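Local coordinates for nucleoporin NUP170 (PDB 5HAX), which probably serves as a structural scaffold subunit of the nuclear pore complex, pairing a beta-propeller region with a helical region, at residues Glu684-Ser687 / Phe688-Leu692; Ser618-Pro621 / Thr622-Val626; Glu633-Arg636 / Asn637-Ala641; Val626-Gln629 / Glu630-Arg634. One frame throughout, in Å; residues are numbered along the deposited sequence.

The four contacts are a worked example of how a helix is built turn by turn and then paired with the next one. From the N terminus, contact 2 comes first, where the chain leaves strand 617-618, rounds a short loop and enters helix 622-640. Contact 4 takes over at Val-626, and contact 3 shares Glu-633 and Arg-634 with it and runs toward the C-terminal end of the helix. All are local, so none closes a long loop, and none nests or crosses. Contact 1 lies further on, in helix 663-694, the next helix of the chain. It packs against contacts 2 and 4, whereas its nearest atoms stay about 6 Å from contact 3.

Contact 1 (Glu684-Ser687 / Phe688-Leu692); sequences EGIS and FVLML
Glu-684 meets Phe-688 through the backbone, its O accepting the amide N of Phe-688 at 2.9 Å, while its carboxylate end leads off the other way. One residue on, Gly-685 adds no side chain but its carbonyl is well used. Its O takes the N-H of Val-689 at 3.1 Å, and CG2 of Val-689 rests 3.4 Å from the same Gly-685 O. Phe-688 has CG anti to the backbone N (chi1 163°), a setting that swings the ring forward along the helix and brings its edge, at CD1, near Gly-685 O, with CB closer still. Ile-686 carries the apolar part of the contact. It lies alongside Leu-690, both side chains pointing the same way, with CG2 of Ile-686 4.1 Å from CD1 of Leu-690. Between them the backbone bond from Leu-690 N to Ile-686 O is fairly straight at 164°, and CG of Leu-690 sits 3.4 Å from that Ile-686 O. Ser-687 closes the series by accepting Met-691 N at its O, 2.9 Å away, while its hydroxyl reaches the side-chain amide of Gln-629 on helix 622-640. Ile-686 and Leu-690 pack on that same helix, and Phe-688 turns to helices 717-722 and 724-739. This is a regular alpha-helical i to i+4 ladder in a partly buried helix, as expected of the helical, solenoid-like part of this nucleoporin family.

Contact 2 (Ser618-Pro621 / Thr622-Val626); sequences STIP and TSKLV
Ile-620 has CG1 anti to its carbonyl carbon (chi1 -51°), which leaves the CG2 methyl facing the first turn of the helix, and Leu-625, with CG likewise anti to its own carbonyl carbon (chi1 -69°), folds back to meet it. The two side chains cross at about a right angle, CG2 of Ile-620 lying 4.0 Å from CG of Leu-625. The same methyl touches Lys-624 along its aliphatic root, at 3.9 Å from CB. Pro-621, the next residue, is at the N-cap, and its ring runs beside Lys-624, CG of Pro-621 being 4.0 Å from CB of Lys-624. Its carbonyl opens the helix: Pro-621 O accepts Leu-625 N at 3.2 Å and takes a second, weak bond from Lys-624 N, bent to 125°. Proline offers no side-chain acceptor for capping, but the pairing of Ile-620, just before the cap, with Leu-625 is a hydrophobic staple. Ahead of it, Ser-618 OG donates to Ile-620 O at 3.0 Å from above the carbonyl plane, a bond that spans the loop. If an alanine replaced Leu-625, the staple would lose its helix half and a gap would probably open facing Ile-686, Val-689 and Tyr-717. Outward, Leu-625 packs on Ile-686 and Val-689 of helix 663-694, Ile-620 and Leu-625 both touch Tyr-717 of helix 717-722, and Lys-624 NZ makes a weak, long ion pair with Asp-468, between strands 440-445 and 473-478.

Contact 3 (Glu633-Arg636 / Asn637-Ala641); sequences ERLR and NFLEA
Asn-637 and Arg-636 adjoin at the middle of this helix segment, and each is tied to the turn on its other side. Asn-637 N donates to Glu-633 O at 2.7 Å, a short bond nearly straight at 169°, and its CB lies 3.4 Å from that same Glu-633 O. Arg-636 O in turn accepts Glu-640 N at 3.0 Å, with CG of Glu-640 also close beside that oxygen. The arginine side chain bends at chi3 (49°), laying the edge of the guanidinium in plane against the carboxylate of Glu-633. The resulting salt bridge, Arg-636 NE to Glu-633 OE2 at 3.3 Å, is straight but weak, and the other oxygen of Glu-633 is bonded to Ser-683 on helix 663-694. Leu-635, the third of the group, accepts Leu-639 N at its O, 3.1 Å away, while CG of Leu-639 rests at 3.4 Å from the same oxygen. The Leu-635 side chain turns inward to Met-679, Leu-530, Leu-591 and Tyr-594, and Phe-638 shares Leu-530 with it and also meets Ala-533. One face thus carries the Glu-633 to Arg-636 pair while another packs between helices, the pattern of an amphipathic alpha-helix, consistent with the helical, solenoid-like part of this family.

Contact 4 (Val626-Gln629 / Glu630-Arg634); sequences VTIQ and ENVER
Val-626 and Glu-630 lie side by side, pointing the same way, and the carboxylate of Glu-630 reaches back so that OE2 comes 3.5 Å from CG1 of Val-626. Under this pair Glu-630 N donates to Val-626 O at 2.8 Å. On the next strip of the helix Asn-631 N binds Thr-627 O, and the side-chain amide folds back over the same carbonyl, CG of Asn-631 standing 3.3 Å from Thr-627 O. Its CG is anti to the carbonyl carbon (chi1 -72°), which places the amide there, although the angle at ND2 is too poor for a hydrogen bond. With an alanine here the amide is gone, and the Thr-627 carbonyl, together with Leu-598 and Gln-536, would probably lose the group packed against them. Val-632 repeats the pattern: its N bonds to Ile-628 O at 2.9 Å, its CG2 sits 3.3 Å from that oxygen, and the two CG2 methyls of Ile-628 and Val-632 lie 4.4 Å apart, a loose contact. Glu-633 N closes the set on Gln-629 O, 2.8 Å away, with CG of Glu-633 beside that carbonyl.

Around these turns lies a second shell. The Thr-627 hydroxyl is bonded to the carbonyl of Lys-624 one turn earlier. Ile-628 and Gln-629 press on Ile-686 of helix 663-694, and Val-632 on Met-679 of that helix, while Ile-628 also reaches Val-599 and Leu-602, and Asn-631 meets Leu-598. Helix 622-640 is thus packed between helices 586-599 and 663-694, its neighbours before and after it in the chain.

Contact 1 (Glu684-Ser687 / Phe688-Leu692)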
ATOM      1  N   GLU A 684     -10.115  29.390   5.691  1.00 57.38           N
ATOM      2  CA  GLU A 684      -9.429  30.535   6.284  1.00 60.26           C
ATOM      3  C   GLU A 684      -8.197  30.092   7.061  1.00 60.16           C
ATOM      4  O   GLU A 684      -7.130  30.707   6.950  1.00 51.99           O
ATOM      5  CB  GLU A 684     -10.381  31.305   7.200  1.00 54.65           C
ATOM      6  CG  GLU A 684     -11.497  32.039   6.475  1.00 60.58           C
ATOM      7  CD  GLU A 684     -12.455  32.726   7.426  1.00 64.84           C
ATOM      8  OE1 GLU A 684     -12.146  32.802   8.633  1.00 63.59           O
ATOM      9  OE2 GLU A 684     -13.519  33.188   6.967  1.00 68.33           O
ATOM     10  N   GLY A 685      -8.328  29.029   7.856  1.00 57.41           N
ATOM     11  CA  GLY A 685      -7.190  28.543   8.620  1.00 52.53           C
ATOM     12  C   GLY A 685      -6.034  28.116   7.737  1.00 57.53           C
ATOM     13  O   GLY A 685      -4.873  28.417   8.028  1.00 57.55           O
ATOM     14  N   ILE A 686      -6.331  27.411   6.644  1.00 53.51           N
ATOM     15  CA  ILE A 686      -5.272  26.973   5.740  1.00 56.32           C
ATOM     16  C   ILE A 686      -4.618  28.174   5.067  1.00 58.27           C
ATOM     17  O   ILE A 686      -3.388  28.241   4.951  1.00 62.50           O
ATOM     18  CB  ILE A 686      -5.830  25.974   4.709  1.00 47.55           C
ATOM     19  CG1 ILE A 686      -6.171  24.648   5.396  1.00 49.79           C
ATOM     20  CG2 ILE A 686      -4.816  25.730   3.594  1.00 57.05           C
ATOM     21  CD1 ILE A 686      -6.958  23.686   4.530  1.00 50.96           C
ATOM     22  N   SER A 687      -5.422  29.135   4.605  1.00 60.09           N
ATOM     23  CA  SER A 687      -4.861  30.344   4.008  1.00 61.84           C
ATOM     24  C   SER A 687      -3.949  31.067   4.988  1.00 60.54           C
ATOM     25  O   SER A 687      -2.909  31.609   4.597  1.00 60.17           O
ATOM     26  CB  SER A 687      -5.983  31.273   3.544  1.00 59.31           C
ATOM     27  OG  SER A 687      -6.382  30.975   2.217  1.00 61.73           O
ATOM     28  N   PHE A 688      -4.320  31.079   6.270  1.00 55.04           N
ATOM     29  CA  PHE A 688      -3.491  31.732   7.276  1.00 59.48           C
ATOM     30  C   PHE A 688      -2.137  31.045   7.413  1.00 71.28           C
ATOM     31  O   PHE A 688      -1.104  31.714   7.527  1.00 72.49           O
ATOM     32  CB  PHE A 688      -4.219  31.748   8.618  1.00 62.32           C
ATOM     33  CG  PHE A 688      -3.318  32.017   9.783  1.00 76.79           C
ATOM     34  CD1 PHE A 688      -2.909  30.985  10.612  1.00 72.58           C
ATOM     35  CD2 PHE A 688      -2.865  33.299  10.042  1.00 81.86           C
ATOM     36  CE1 PHE A 688      -2.075  31.230  11.683  1.00 73.44           C
ATOM     37  CE2 PHE A 688      -2.030  33.550  11.111  1.00 83.06           C
ATOM     38  CZ  PHE A 688      -1.635  32.515  11.932  1.00 81.70           C
ATOM     39  N   VAL A 689      -2.121  29.710   7.414  1.00 61.31           N
ATOM     40  CA  VAL A 689      -0.861  28.986   7.549  1.00 68.95           C
ATOM     41  C   VAL A 689       0.021  29.226   6.330  1.00 69.35           C
ATOM     42  O   VAL A 689       1.241  29.388   6.451  1.00 69.14           O
ATOM     43  CB  VAL A 689      -1.129  27.484   7.767  1.00 63.76           C
ATOM     44  CG1 VAL A 689       0.177  26.693   7.757  1.00 63.03           C
ATOM     45  CG2 VAL A 689      -1.874  27.262   9.077  1.00 55.89           C
ATOM     46  N   LEU A 690      -0.577  29.247   5.136  1.00 68.24           N
ATOM     47  CA  LEU A 690       0.196  29.502   3.925  1.00 70.59           C
ATOM     48  C   LEU A 690       0.778  30.908   3.936  1.00 69.41           C
ATOM     49  O   LEU A 690       1.951  31.107   3.596  1.00 76.65           O
ATOM     50  CB  LEU A 690      -0.684  29.295   2.693  1.00 60.78           C
ATOM     51  CG  LEU A 690      -1.118  27.855   2.410  1.00 65.22           C
ATOM     52  CD1 LEU A 690      -2.161  27.820   1.304  1.00 57.58           C
ATOM     53  CD2 LEU A 690       0.080  26.994   2.041  1.00 64.47           C
ATOM     54  N   MET A 691      -0.033  31.897   4.314  1.00 76.51           N
ATOM     55  CA  MET A 691       0.465  33.258   4.482  1.00 75.09           C
ATOM     56  C   MET A 691       1.640  33.294   5.447  1.00 78.70           C
ATOM     57  O   MET A 691       2.645  33.970   5.197  1.00 87.19           O
ATOM     58  CB  MET A 691      -0.665  34.157   4.987  1.00 78.08           C
ATOM     59  CG  MET A 691      -0.257  35.584   5.334  1.00 76.86           C
ATOM     60  SD  MET A 691       0.579  35.783   6.926  1.00 96.82           S
ATOM     61  CE  MET A 691      -0.706  35.305   8.083  1.00 87.91           C
ATOM     62  N   LEU A 692       1.526  32.566   6.558  1.00 77.09           N
ATOM     63  CA  LEU A 692       2.541  32.614   7.604  1.00 76.47           C
ATOM     64  C   LEU A 692       3.905  32.195   7.070  1.00 84.17           C
ATOM     65  O   LEU A 692       4.905  32.896   7.268  1.00 84.23           O
ATOM     66  CB  LEU A 692       2.111  31.716   8.764  1.00 73.90           C
ATOM     67  CG  LEU A 692       2.969  31.721  10.027  1.00 78.98           C
ATOM     68  CD1 LEU A 692       3.001  33.106  10.653  1.00 84.41           C
ATOM     69  CD2 LEU A 692       2.429  30.696  11.008  1.00 77.50           C
TER

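Contact 2 (Ser618-Pro621 / Thr622-Val626)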
ATOM      1  N   SER A 618       6.757  23.916   8.763  1.00 70.71           N
ATOM      2  CA  SER A 618       5.377  23.447   8.778  1.00 74.06           C
ATOM      3  C   SER A 618       5.329  21.925   8.813  1.00 75.39           C
ATOM      4  O   SER A 618       6.070  21.251   8.090  1.00 75.60           O
ATOM      5  CB  SER A 618       4.614  23.954   7.551  1.00 71.08           C
ATOM      6  OG  SER A 618       5.119  23.379   6.359  1.00 81.40           O
ATOM      7  N   THR A 619       4.443  21.390   9.656  1.00 65.62           N
ATOM      8  CA  THR A 619       4.279  19.941   9.740  1.00 66.27           C
ATOM      9  C   THR A 619       3.792  19.366   8.417  1.00 69.99           C
ATOM     10  O   THR A 619       4.300  18.338   7.954  1.00 61.08           O
ATOM     11  CB  THR A 619       3.296  19.585  10.853  1.00 66.79           C
ATOM     12  OG1 THR A 619       3.628  20.306  12.046  1.00 68.98           O
ATOM     13  CG2 THR A 619       3.323  18.088  11.136  1.00 70.74           C
ATOM     14  N   ILE A 620       2.811  20.008   7.802  1.00 61.49           N
ATOM     15  CA  ILE A 620       2.198  19.527   6.566  1.00 64.90           C
ATOM     16  C   ILE A 620       2.840  20.265   5.396  1.00 62.01           C
ATOM     17  O   ILE A 620       2.913  21.501   5.432  1.00 69.15           O
ATOM     18  CB  ILE A 620       0.674  19.745   6.571  1.00 62.14           C
ATOM     19  CG1 ILE A 620       0.052  19.176   7.852  1.00 61.39           C
ATOM     20  CG2 ILE A 620       0.050  19.114   5.330  1.00 61.65           C
ATOM     21  CD1 ILE A 620       0.260  17.682   8.042  1.00 61.09           C
ATOM     22  N   PRO A 621       3.312  19.566   4.362  1.00 62.01           N
ATOM     23  CA  PRO A 621       3.851  20.267   3.190  1.00 72.62           C
ATOM     24  C   PRO A 621       2.825  21.207   2.573  1.00 71.74           C
ATOM     25  O   PRO A 621       1.624  20.928   2.560  1.00 66.33           O
ATOM     26  CB  PRO A 621       4.228  19.128   2.230  1.00 65.19           C
ATOM     27  CG  PRO A 621       3.631  17.881   2.810  1.00 63.70           C
ATOM     28  CD  PRO A 621       3.520  18.112   4.273  1.00 66.30           C
ATOM     29  N   THR A 622       3.319  22.336   2.056  1.00 68.98           N
ATOM     30  CA  THR A 622       2.435  23.357   1.502  1.00 73.87           C
ATOM     31  C   THR A 622       1.599  22.806   0.353  1.00 70.77           C
ATOM     32  O   THR A 622       0.410  23.123   0.234  1.00 64.75           O
ATOM     33  CB  THR A 622       3.252  24.559   1.024  1.00 70.10           C
ATOM     34  OG1 THR A 622       4.155  24.142  -0.007  1.00 73.18           O
ATOM     35  CG2 THR A 622       4.044  25.169   2.174  1.00 67.05           C
ATOM     36  N   SER A 623       2.208  21.985  -0.507  1.00 63.40           N
ATOM     37  CA  SER A 623       1.478  21.423  -1.639  1.00 64.23           C
ATOM     38  C   SER A 623       0.284  20.600  -1.180  1.00 65.38           C
ATOM     39  O   SER A 623      -0.754  20.583  -1.851  1.00 60.41           O
ATOM     40  CB  SER A 623       2.415  20.566  -2.489  1.00 72.37           C
ATOM     41  OG  SER A 623       2.914  19.471  -1.740  1.00 90.33           O
ATOM     42  N   LYS A 624       0.411  19.916  -0.042  1.00 62.82           N
ATOM     43  CA  LYS A 624      -0.709  19.148   0.487  1.00 67.58           C
ATOM     44  C   LYS A 624      -1.797  20.068   1.025  1.00 58.59           C
ATOM     45  O   LYS A 624      -2.990  19.779   0.878  1.00 56.81           O
ATOM     46  CB  LYS A 624      -0.214  18.200   1.579  1.00 64.10           C
ATOM     47  CG  LYS A 624      -1.268  17.236   2.095  1.00 69.56           C
ATOM     48  CD  LYS A 624      -1.649  16.208   1.043  1.00 68.87           C
ATOM     49  CE  LYS A 624      -2.743  15.285   1.549  1.00 63.37           C
ATOM     50  NZ  LYS A 624      -2.578  13.897   1.040  1.00 77.15           N
ATOM     51  N   LEU A 625      -1.408  21.177   1.655  1.00 59.01           N
ATOM     52  CA  LEU A 625      -2.394  22.127   2.160  1.00 58.81           C
ATOM     53  C   LEU A 625      -3.201  22.746   1.029  1.00 54.96           C
ATOM     54  O   LEU A 625      -4.390  23.041   1.205  1.00 51.10           O
ATOM     55  CB  LEU A 625      -1.699  23.215   2.979  1.00 57.86           C
ATOM     56  CG  LEU A 625      -1.105  22.760   4.314  1.00 65.33           C
ATOM     57  CD1 LEU A 625      -0.181  23.828   4.880  1.00 61.25           C
ATOM     58  CD2 LEU A 625      -2.204  22.417   5.310  1.00 57.87           C
ATOM     59  N   VAL A 626      -2.582  22.943  -0.137  1.00 55.58           N
ATOM     60  CA  VAL A 626      -3.289  23.531  -1.272  1.00 60.56           C
ATOM     61  C   VAL A 626      -4.389  22.593  -1.754  1.00 53.89           C
ATOM     62  O   VAL A 626      -5.547  22.999  -1.911  1.00 60.21           O
ATOM     63  CB  VAL A 626      -2.298  23.865  -2.403  1.00 61.60           C
ATOM     64  CG1 VAL A 626      -3.038  24.247  -3.685  1.00 63.41           C
ATOM     65  CG2 VAL A 626      -1.362  24.984  -1.974  1.00 60.68           C
TER

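Contact 3 (Glu633-Arg636 / Asn637-Ala641)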
ATOM      1  N   GLU A 633     -12.985  23.745  -0.832  1.00 50.77           N
ATOM      2  CA  GLU A 633     -13.662  24.827  -1.541  1.00 54.86           C
ATOM      3  C   GLU A 633     -14.611  24.292  -2.606  1.00 53.14           C
ATOM      4  O   GLU A 633     -15.716  24.819  -2.778  1.00 49.45           O
ATOM      5  CB  GLU A 633     -12.630  25.767  -2.161  1.00 48.80           C
ATOM      6  CG  GLU A 633     -11.941  26.673  -1.150  1.00 63.89           C
ATOM      7  CD  GLU A 633     -12.888  27.689  -0.528  1.00 70.09           C
ATOM      8  OE1 GLU A 633     -12.505  28.325   0.476  1.00 68.14           O
ATOM      9  OE2 GLU A 633     -14.016  27.851  -1.041  1.00 65.04           O
ATOM     10  N   ARG A 634     -14.200  23.254  -3.340  1.00 50.49           N
ATOM     11  CA  ARG A 634     -15.096  22.658  -4.326  1.00 51.49           C
ATOM     12  C   ARG A 634     -16.332  22.072  -3.657  1.00 47.37           C
ATOM     13  O   ARG A 634     -17.435  22.124  -4.216  1.00 49.74           O
ATOM     14  CB  ARG A 634     -14.365  21.588  -5.138  1.00 61.62           C
ATOM     15  CG  ARG A 634     -13.642  22.131  -6.362  1.00 71.49           C
ATOM     16  CD  ARG A 634     -13.598  21.115  -7.498  1.00 83.44           C
ATOM     17  NE  ARG A 634     -14.929  20.786  -8.005  1.00 89.42           N
ATOM     18  CZ  ARG A 634     -15.164  20.172  -9.162  1.00 91.36           C
ATOM     19  NH1 ARG A 634     -16.410  19.913  -9.538  1.00 83.06           N
ATOM     20  NH2 ARG A 634     -14.155  19.820  -9.951  1.00 88.89           N
ATOM     21  N   LEU A 635     -16.169  21.509  -2.458  1.00 46.82           N
ATOM     22  CA  LEU A 635     -17.323  21.046  -1.694  1.00 50.91           C
ATOM     23  C   LEU A 635     -18.235  22.214  -1.331  1.00 49.37           C
ATOM     24  O   LEU A 635     -19.459  22.135  -1.483  1.00 53.93           O
ATOM     25  CB  LEU A 635     -16.859  20.308  -0.437  1.00 42.61           C
ATOM     26  CG  LEU A 635     -17.942  19.904   0.569  1.00 52.54           C
ATOM     27  CD1 LEU A 635     -18.998  19.017  -0.081  1.00 41.27           C
ATOM     28  CD2 LEU A 635     -17.312  19.203   1.763  1.00 54.61           C
ATOM     29  N   ARG A 636     -17.649  23.313  -0.854  1.00 52.54           N
ATOM     30  CA  ARG A 636     -18.434  24.502  -0.538  1.00 55.95           C
ATOM     31  C   ARG A 636     -19.139  25.038  -1.777  1.00 47.87           C
ATOM     32  O   ARG A 636     -20.334  25.359  -1.739  1.00 56.32           O
ATOM     33  CB  ARG A 636     -17.532  25.573   0.072  1.00 53.93           C
ATOM     34  CG  ARG A 636     -17.402  25.478   1.579  1.00 63.36           C
ATOM     35  CD  ARG A 636     -16.186  26.233   2.095  1.00 72.04           C
ATOM     36  NE  ARG A 636     -16.093  27.590   1.563  1.00 76.42           N
ATOM     37  CZ  ARG A 636     -16.899  28.589   1.906  1.00 77.25           C
ATOM     38  NH1 ARG A 636     -16.728  29.790   1.372  1.00 81.81           N
ATOM     39  NH2 ARG A 636     -17.881  28.391   2.776  1.00 85.99           N
ATOM     40  N   ASN A 637     -18.410  25.144  -2.890  1.00 54.09           N
ATOM     41  CA  ASN A 637     -19.009  25.606  -4.136  1.00 53.94           C
ATOM     42  C   ASN A 637     -20.184  24.725  -4.542  1.00 63.43           C
ATOM     43  O   ASN A 637     -21.186  25.218  -5.074  1.00 58.27           O
ATOM     44  CB  ASN A 637     -17.951  25.631  -5.238  1.00 59.85           C
ATOM     45  CG  ASN A 637     -18.510  26.066  -6.577  1.00 85.28           C
ATOM     46  OD1 ASN A 637     -19.383  26.931  -6.650  1.00 85.50           O
ATOM     47  ND2 ASN A 637     -18.014  25.456  -7.648  1.00 91.19           N
ATOM     48  N   PHE A 638     -20.080  23.417  -4.298  1.00 57.50           N
ATOM     49  CA  PHE A 638     -21.164  22.508  -4.657  1.00 55.87           C
ATOM     50  C   PHE A 638     -22.406  22.770  -3.816  1.00 56.15           C
ATOM     51  O   PHE A 638     -23.531  22.717  -4.329  1.00 58.07           O
ATOM     52  CB  PHE A 638     -20.705  21.058  -4.496  1.00 55.72           C
ATOM     53  CG  PHE A 638     -21.823  20.059  -4.586  1.00 46.64           C
ATOM     54  CD1 PHE A 638     -22.312  19.655  -5.818  1.00 43.40           C
ATOM     55  CD2 PHE A 638     -22.388  19.526  -3.439  1.00 43.37           C
ATOM     56  CE1 PHE A 638     -23.342  18.738  -5.904  1.00 56.52           C
ATOM     57  CE2 PHE A 638     -23.417  18.609  -3.519  1.00 49.49           C
ATOM     58  CZ  PHE A 638     -23.894  18.214  -4.753  1.00 56.23           C
ATOM     59  N   LEU A 639     -22.226  23.053  -2.524  1.00 51.84           N
ATOM     60  CA  LEU A 639     -23.371  23.319  -1.660  1.00 57.54           C
ATOM     61  C   LEU A 639     -24.042  24.640  -2.018  1.00 62.88           C
ATOM     62  O   LEU A 639     -25.270  24.759  -1.939  1.00 66.31           O
ATOM     63  CB  LEU A 639     -22.934  23.316  -0.195  1.00 56.32           C
ATOM     64  CG  LEU A 639     -22.322  22.012   0.328  1.00 58.01           C
ATOM     65  CD1 LEU A 639     -21.916  22.162   1.786  1.00 53.32           C
ATOM     66  CD2 LEU A 639     -23.281  20.840   0.160  1.00 56.70           C
ATOM     67  N   GLU A 640     -23.257  25.643  -2.417  1.00 62.65           N
ATOM     68  CA  GLU A 640     -23.834  26.938  -2.766  1.00 71.94           C
ATOM     69  C   GLU A 640     -24.648  26.849  -4.049  1.00 70.11           C
ATOM     70  O   GLU A 640     -25.763  27.375  -4.128  1.00 78.58           O
ATOM     71  CB  GLU A 640     -22.733  27.991  -2.908  1.00 77.20           C
ATOM     72  CG  GLU A 640     -22.082  28.407  -1.600  1.00 88.59           C
ATOM     73  CD  GLU A 640     -23.094  28.807  -0.544  1.00100.78           C
ATOM     74  OE1 GLU A 640     -24.005  29.601  -0.863  1.00101.04           O
ATOM     75  OE2 GLU A 640     -22.984  28.318   0.599  1.00101.18           O
ATOM     76  N   ALA A 641     -24.101  26.187  -5.070  1.00 61.40           N
ATOM     77  CA  ALA A 641     -24.798  26.056  -6.341  1.00 68.16           C
ATOM     78  C   ALA A 641     -26.071  25.225  -6.237  1.00 71.20           C
ATOM     79  O   ALA A 641     -26.849  25.197  -7.197  1.00 72.30           O
ATOM     80  CB  ALA A 641     -23.863  25.438  -7.382  1.00 73.85           C
TER

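Contact 4 (Val626-Gln629 / Glu630-Arg634)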
ATOM      1  N   VAL A 626      -2.582  22.943  -0.137  1.00 55.58           N
ATOM      2  CA  VAL A 626      -3.289  23.531  -1.272  1.00 60.56           C
ATOM      3  C   VAL A 626      -4.389  22.593  -1.754  1.00 53.89           C
ATOM      4  O   VAL A 626      -5.547  22.999  -1.911  1.00 60.21           O
ATOM      5  CB  VAL A 626      -2.298  23.865  -2.403  1.00 61.60           C
ATOM      6  CG1 VAL A 626      -3.038  24.247  -3.685  1.00 63.41           C
ATOM      7  CG2 VAL A 626      -1.362  24.984  -1.974  1.00 60.68           C
ATOM      8  N   THR A 627      -4.042  21.330  -2.011  1.00 59.72           N
ATOM      9  CA  THR A 627      -5.028  20.380  -2.520  1.00 61.81           C
ATOM     10  C   THR A 627      -6.178  20.199  -1.539  1.00 50.73           C
ATOM     11  O   THR A 627      -7.344  20.133  -1.944  1.00 55.56           O
ATOM     12  CB  THR A 627      -4.364  19.034  -2.815  1.00 66.25           C
ATOM     13  OG1 THR A 627      -3.813  18.495  -1.607  1.00 72.79           O
ATOM     14  CG2 THR A 627      -3.259  19.192  -3.849  1.00 56.29           C
ATOM     15  N   ILE A 628      -5.870  20.114  -0.243  1.00 46.67           N
ATOM     16  CA  ILE A 628      -6.922  19.996   0.765  1.00 49.01           C
ATOM     17  C   ILE A 628      -7.859  21.194   0.682  1.00 54.65           C
ATOM     18  O   ILE A 628      -9.086  21.046   0.673  1.00 44.61           O
ATOM     19  CB  ILE A 628      -6.306  19.856   2.169  1.00 53.96           C
ATOM     20  CG1 ILE A 628      -5.556  18.527   2.286  1.00 51.66           C
ATOM     21  CG2 ILE A 628      -7.388  19.943   3.245  1.00 49.46           C
ATOM     22  CD1 ILE A 628      -4.732  18.400   3.548  1.00 47.50           C
ATOM     23  N   GLN A 629      -7.288  22.400   0.611  1.00 50.25           N
ATOM     24  CA  GLN A 629      -8.105  23.607   0.526  1.00 48.56           C
ATOM     25  C   GLN A 629      -8.966  23.604  -0.731  1.00 48.93           C
ATOM     26  O   GLN A 629     -10.151  23.956  -0.681  1.00 49.33           O
ATOM     27  CB  GLN A 629      -7.212  24.845   0.552  1.00 54.10           C
ATOM     28  CG  GLN A 629      -7.974  26.148   0.396  1.00 58.61           C
ATOM     29  CD  GLN A 629      -7.094  27.362   0.593  1.00 50.54           C
ATOM     30  OE1 GLN A 629      -7.455  28.292   1.314  1.00 66.16           O
ATOM     31  NE2 GLN A 629      -5.935  27.366  -0.054  1.00 57.09           N
ATOM     32  N   GLU A 630      -8.386  23.221  -1.869  1.00 47.27           N
ATOM     33  CA  GLU A 630      -9.160  23.147  -3.103  1.00 60.63           C
ATOM     34  C   GLU A 630     -10.327  22.182  -2.959  1.00 55.18           C
ATOM     35  O   GLU A 630     -11.448  22.482  -3.388  1.00 52.17           O
ATOM     36  CB  GLU A 630      -8.258  22.724  -4.262  1.00 53.61           C
ATOM     37  CG  GLU A 630      -7.238  23.773  -4.674  1.00 69.06           C
ATOM     38  CD  GLU A 630      -6.314  23.284  -5.773  1.00 79.37           C
ATOM     39  OE1 GLU A 630      -6.469  22.125  -6.213  1.00 78.92           O
ATOM     40  OE2 GLU A 630      -5.429  24.059  -6.196  1.00 88.07           O
ATOM     41  N   ASN A 631     -10.086  21.017  -2.350  1.00 53.73           N
ATOM     42  CA  ASN A 631     -11.157  20.047  -2.153  1.00 52.09           C
ATOM     43  C   ASN A 631     -12.255  20.612  -1.260  1.00 43.35           C
ATOM     44  O   ASN A 631     -13.446  20.456  -1.556  1.00 43.46           O
ATOM     45  CB  ASN A 631     -10.597  18.755  -1.556  1.00 51.65           C
ATOM     46  CG  ASN A 631      -9.784  17.952  -2.555  1.00 56.79           C
ATOM     47  OD1 ASN A 631      -9.932  18.109  -3.767  1.00 52.26           O
ATOM     48  ND2 ASN A 631      -8.925  17.076  -2.047  1.00 48.32           N
ATOM     49  N   VAL A 632     -11.876  21.266  -0.158  1.00 43.54           N
ATOM     50  CA  VAL A 632     -12.871  21.869   0.726  1.00 51.63           C
ATOM     51  C   VAL A 632     -13.666  22.932  -0.021  1.00 49.21           C
ATOM     52  O   VAL A 632     -14.891  23.027   0.121  1.00 42.63           O
ATOM     53  CB  VAL A 632     -12.187  22.454   1.977  1.00 50.40           C
ATOM     54  CG1 VAL A 632     -13.175  23.269   2.810  1.00 51.27           C
ATOM     55  CG2 VAL A 632     -11.572  21.343   2.820  1.00 47.39           C
ATOM     56  N   GLU A 633     -12.985  23.745  -0.832  1.00 50.77           N
ATOM     57  CA  GLU A 633     -13.662  24.827  -1.541  1.00 54.86           C
ATOM     58  C   GLU A 633     -14.611  24.292  -2.606  1.00 53.14           C
ATOM     59  O   GLU A 633     -15.716  24.819  -2.778  1.00 49.45           O
ATOM     60  CB  GLU A 633     -12.630  25.767  -2.161  1.00 48.80           C
ATOM     61  CG  GLU A 633     -11.941  26.673  -1.150  1.00 63.89           C
ATOM     62  CD  GLU A 633     -12.888  27.689  -0.528  1.00 70.09           C
ATOM     63  OE1 GLU A 633     -12.505  28.325   0.476  1.00 68.14           O
ATOM     64  OE2 GLU A 633     -14.016  27.851  -1.041  1.00 65.04           O
ATOM     65  N   ARG A 634     -14.200  23.254  -3.340  1.00 50.49           N
ATOM     66  CA  ARG A 634     -15.096  22.658  -4.326  1.00 51.49           C
ATOM     67  C   ARG A 634     -16.332  22.072  -3.657  1.00 47.37           C
ATOM     68  O   ARG A 634     -17.435  22.124  -4.216  1.00 49.74           O
ATOM     69  CB  ARG A 634     -14.365  21.588  -5.138  1.00 61.62           C
ATOM     70  CG  ARG A 634     -13.642  22.131  -6.362  1.00 71.49           C
ATOM     71  CD  ARG A 634     -13.598  21.115  -7.498  1.00 83.44           C
ATOM     72  NE  ARG A 634     -14.929  20.786  -8.005  1.00 89.42           N
ATOM     73  CZ  ARG A 634     -15.164  20.172  -9.162  1.00 91.36           C
ATOM     74  NH1 ARG A 634     -16.410  19.913  -9.538  1.00 83.06           N
ATOM     75  NH2 ARG A 634     -14.155  19.820  -9.951  1.00 88.89           N
TER